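PDB 3LYK: stringent starvation protein A homolog from Haemophilus influenzae, which probably forms an equimolar complex with the RNA polymerase holoenzyme, but not with the core enzyme, and belongs to the glutathione S-transferase superfamily. Local coordinates for residues Leu25-Val30 with Pro82-Val87. Residues are numbered along the deposited sequence; the frame is centred on the assembly and turned at random.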
ATOM      1  N   LEU B  25     -11.164  -4.587  13.359  1.00 16.67           N
ATOM      2  CA  LEU B  25     -12.579  -5.006  13.478  1.00 17.76           C
ATOM      3  C   LEU B  25     -13.119  -4.860  14.914  1.00 18.88           C
ATOM      4  O   LEU B  25     -14.244  -4.393  15.082  1.00 19.61           O
ATOM      5  CB  LEU B  25     -12.801  -6.436  12.975  1.00 17.32           C
ATOM      6  CG  LEU B  25     -12.701  -6.631  11.450  1.00 18.68           C
ATOM      7  CD1 LEU B  25     -12.394  -8.092  11.054  1.00 16.94           C
ATOM      8  CD2 LEU B  25     -13.979  -6.159  10.756  1.00 19.12           C
ATOM      9  N   ALA B  26     -12.290  -5.191  15.919  1.00 18.22           N
ATOM     10  CA  ALA B  26     -12.697  -5.138  17.306  1.00 19.50           C
ATOM     11  C   ALA B  26     -12.723  -3.694  17.803  1.00 20.06           C
ATOM     12  O   ALA B  26     -13.636  -3.336  18.527  1.00 18.67           O
ATOM     13  CB  ALA B  26     -11.778  -6.013  18.180  1.00 18.11           C
ATOM     14  N   GLU B  27     -11.754  -2.864  17.389  1.00 19.07           N
ATOM     15  CA  GLU B  27     -11.805  -1.455  17.730  1.00 19.83           C
ATOM     16  C   GLU B  27     -13.112  -0.828  17.278  1.00 18.81           C
ATOM     17  O   GLU B  27     -13.692  -0.036  18.003  1.00 18.94           O
ATOM     18  CB  GLU B  27     -10.673  -0.665  17.077  1.00 20.17           C
ATOM     19  CG  GLU B  27      -9.351  -0.689  17.795  1.00 26.34           C
ATOM     20  CD  GLU B  27      -9.387   0.079  19.148  1.00 31.77           C
ATOM     21  OE1 GLU B  27      -9.975   1.195  19.206  1.00 34.60           O
ATOM     22  OE2 GLU B  27      -8.791  -0.424  20.128  1.00 31.25           O
ATOM     23  N   LYS B  28     -13.544  -1.155  16.072  1.00 17.51           N
ATOM     24  CA  LYS B  28     -14.744  -0.573  15.489  1.00 18.42           C
ATOM     25  C   LYS B  28     -16.052  -1.203  16.003  1.00 20.44           C
ATOM     26  O   LYS B  28     -17.151  -0.697  15.689  1.00 20.82           O
ATOM     27  CB  LYS B  28     -14.709  -0.684  13.943  1.00 17.51           C
ATOM     28  CG  LYS B  28     -13.464  -0.078  13.277  1.00 16.25           C
ATOM     29  CD  LYS B  28     -13.413   1.415  13.504  1.00 15.63           C
ATOM     30  CE  LYS B  28     -12.241   2.080  12.710  1.00 18.93           C
ATOM     31  NZ  LYS B  28     -12.415   3.572  12.814  1.00 20.12           N
ATOM     32  N   GLY B  29     -15.937  -2.329  16.742  1.00 22.10           N
ATOM     33  CA  GLY B  29     -17.086  -3.032  17.325  1.00 22.08           C
ATOM     34  C   GLY B  29     -17.936  -3.739  16.298  1.00 23.89           C
ATOM     35  O   GLY B  29     -19.133  -3.889  16.482  1.00 24.76           O
ATOM     36  N   VAL B  30     -17.319  -4.186  15.214  1.00 22.99           N
ATOM     37  CA  VAL B  30     -18.031  -4.754  14.095  1.00 24.14           C
ATOM     38  C   VAL B  30     -18.129  -6.280  14.313  1.00 25.42           C
ATOM     39  O   VAL B  30     -17.100  -6.952  14.542  1.00 24.45           O
ATOM     40  CB  VAL B  30     -17.221  -4.473  12.769  1.00 24.15           C
ATOM     41  CG1 VAL B  30     -17.662  -5.365  11.643  1.00 25.72           C
ATOM     42  CG2 VAL B  30     -17.325  -3.007  12.371  1.00 25.78           C
ATOM     43  N   PRO B  82     -14.105   4.471  16.951  1.00 25.08           N
ATOM     44  CA  PRO B  82     -13.168   5.576  17.189  1.00 24.36           C
ATOM     45  C   PRO B  82     -12.154   5.717  16.019  1.00 23.83           C
ATOM     46  O   PRO B  82     -11.877   4.735  15.304  1.00 21.94           O
ATOM     47  CB  PRO B  82     -12.416   5.115  18.422  1.00 24.41           C
ATOM     48  CG  PRO B  82     -12.319   3.586  18.215  1.00 24.92           C
ATOM     49  CD  PRO B  82     -13.680   3.236  17.652  1.00 25.57           C
ATOM     50  N   PRO B  83     -11.634   6.942  15.808  1.00 23.83           N
ATOM     51  CA  PRO B  83     -10.742   7.181  14.659  1.00 22.85           C
ATOM     52  C   PRO B  83      -9.386   6.479  14.865  1.00 22.70           C
ATOM     53  O   PRO B  83      -8.772   6.584  15.934  1.00 23.25           O
ATOM     54  CB  PRO B  83     -10.603   8.734  14.604  1.00 23.50           C
ATOM     55  CG  PRO B  83     -11.032   9.224  16.062  1.00 25.84           C
ATOM     56  CD  PRO B  83     -12.027   8.171  16.548  1.00 23.16           C
ATOM     57  N   LEU B  84      -8.937   5.721  13.873  1.00 20.23           N
ATOM     58  CA  LEU B  84      -7.624   5.087  13.975  1.00 19.53           C
ATOM     59  C   LEU B  84      -6.571   5.799  13.101  1.00 19.99           C
ATOM     60  O   LEU B  84      -5.415   5.367  12.996  1.00 18.97           O
ATOM     61  CB  LEU B  84      -7.752   3.596  13.616  1.00 18.54           C
ATOM     62  CG  LEU B  84      -8.727   2.795  14.504  1.00 18.93           C
ATOM     63  CD1 LEU B  84      -8.767   1.320  14.085  1.00 19.19           C
ATOM     64  CD2 LEU B  84      -8.255   2.882  15.973  1.00 17.99           C
HETATM   65  N   MSE B  85      -6.980   6.887  12.455  1.00 20.70           N
HETATM   66  CA  MSE B  85      -6.021   7.792  11.734  1.00 22.67           C
HETATM   67  C   MSE B  85      -6.353   9.204  12.095  1.00 22.75           C
HETATM   68  O   MSE B  85      -7.473   9.495  12.500  1.00 21.87           O
HETATM   69  CB  MSE B  85      -6.254   7.647  10.247  1.00 22.16           C
HETATM   70  CG  MSE B  85      -6.010   6.261   9.843  1.00 27.78           C
HETATM   71 SE   MSE B  85      -4.217   6.166   9.135  1.00 47.56          SE
HETATM   72  CE  MSE B  85      -5.199   6.238   7.485  1.00 19.54           C
ATOM     73  N   GLN B  86      -5.416  10.108  11.922  1.00 23.99           N
ATOM     74  CA  GLN B  86      -5.775  11.494  12.188  1.00 25.45           C
ATOM     75  C   GLN B  86      -6.506  12.048  11.022  1.00 23.72           C
ATOM     76  O   GLN B  86      -6.743  11.378  10.027  1.00 22.95           O
ATOM     77  CB  GLN B  86      -4.540  12.311  12.437  1.00 26.97           C
ATOM     78  CG  GLN B  86      -3.567  11.523  13.219  1.00 32.50           C
ATOM     79  CD  GLN B  86      -2.696  12.390  14.042  1.00 39.60           C
ATOM     80  OE1 GLN B  86      -3.024  13.541  14.326  1.00 42.08           O
ATOM     81  NE2 GLN B  86      -1.569  11.853  14.439  1.00 43.53           N
ATOM     82  N   VAL B  87      -6.848  13.299  11.171  1.00 25.02           N
ATOM     83  CA  VAL B  87      -7.754  14.005  10.291  1.00 26.42           C
ATOM     84  C   VAL B  87      -6.943  14.697   9.169  1.00 25.32           C
ATOM     85  O   VAL B  87      -7.371  14.765   8.011  1.00 25.91           O
ATOM     86  CB  VAL B  87      -8.519  15.042  11.198  1.00 27.87           C
ATOM     87  CG1 VAL B  87      -9.465  15.929  10.416  1.00 28.47           C
ATOM     88  CG2 VAL B  87      -9.316  14.253  12.317  1.00 30.32           C
TER
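Lys28 carries the main polar link of this contact: its NZ donates to Pro82 O at 2.8 Å, approaching from above the carbonyl plane, 36° out of it. The chain bends once at chi2 (-64°) and then runs extended, which takes the ammonium from the C-terminal end of helix 16-27 over to the loop that leads out of helix 68-78. Two further oxygens hold the same nitrogen, Phe79 O by a hydrogen bond and Asp76 OD1 by a salt bridge, and since that Asp76 oxygen also accepts from Leu84 N, one carboxylate ties the lysine and the loop backbone together.

Beside the ammonium lies the buried, tightly packed part. Leu84 and Lys28 meet tip to tip, CD1 of the leucine 3.8 Å from CE of the lysine. The other methyl, Leu84 CD2, sits 4.0 Å from Glu27 OE1. The solvent side belongs to Pro82, which follows a cis peptide bond, and to Glu27; both are partly exposed, yet they touch closely. The two side chains cross at about a right angle, with Pro82 CD 3.3 Å from Glu27 O and Pro82 CG 3.5 Å from Glu27 OE1, without a hydrogen bond. At the far end of the carboxylate, Glu27 OE2 makes a salt bridge with Arg189 and a hydrogen bond with Ser191.

Gly29 leaves helical geometry in a Schellman motif, Gly29 N to Ala26 O and Val30 N to Leu25 O, and the chain goes on into the next strand of the thioredoxin-like domain. With three oxygens around a buried ammonium, one of them a carboxylate, Lys28 is probably kept charged. Its bonds tie the end of the first helix of this domain to the loop that leads into the all-helical GST C-terminal domain.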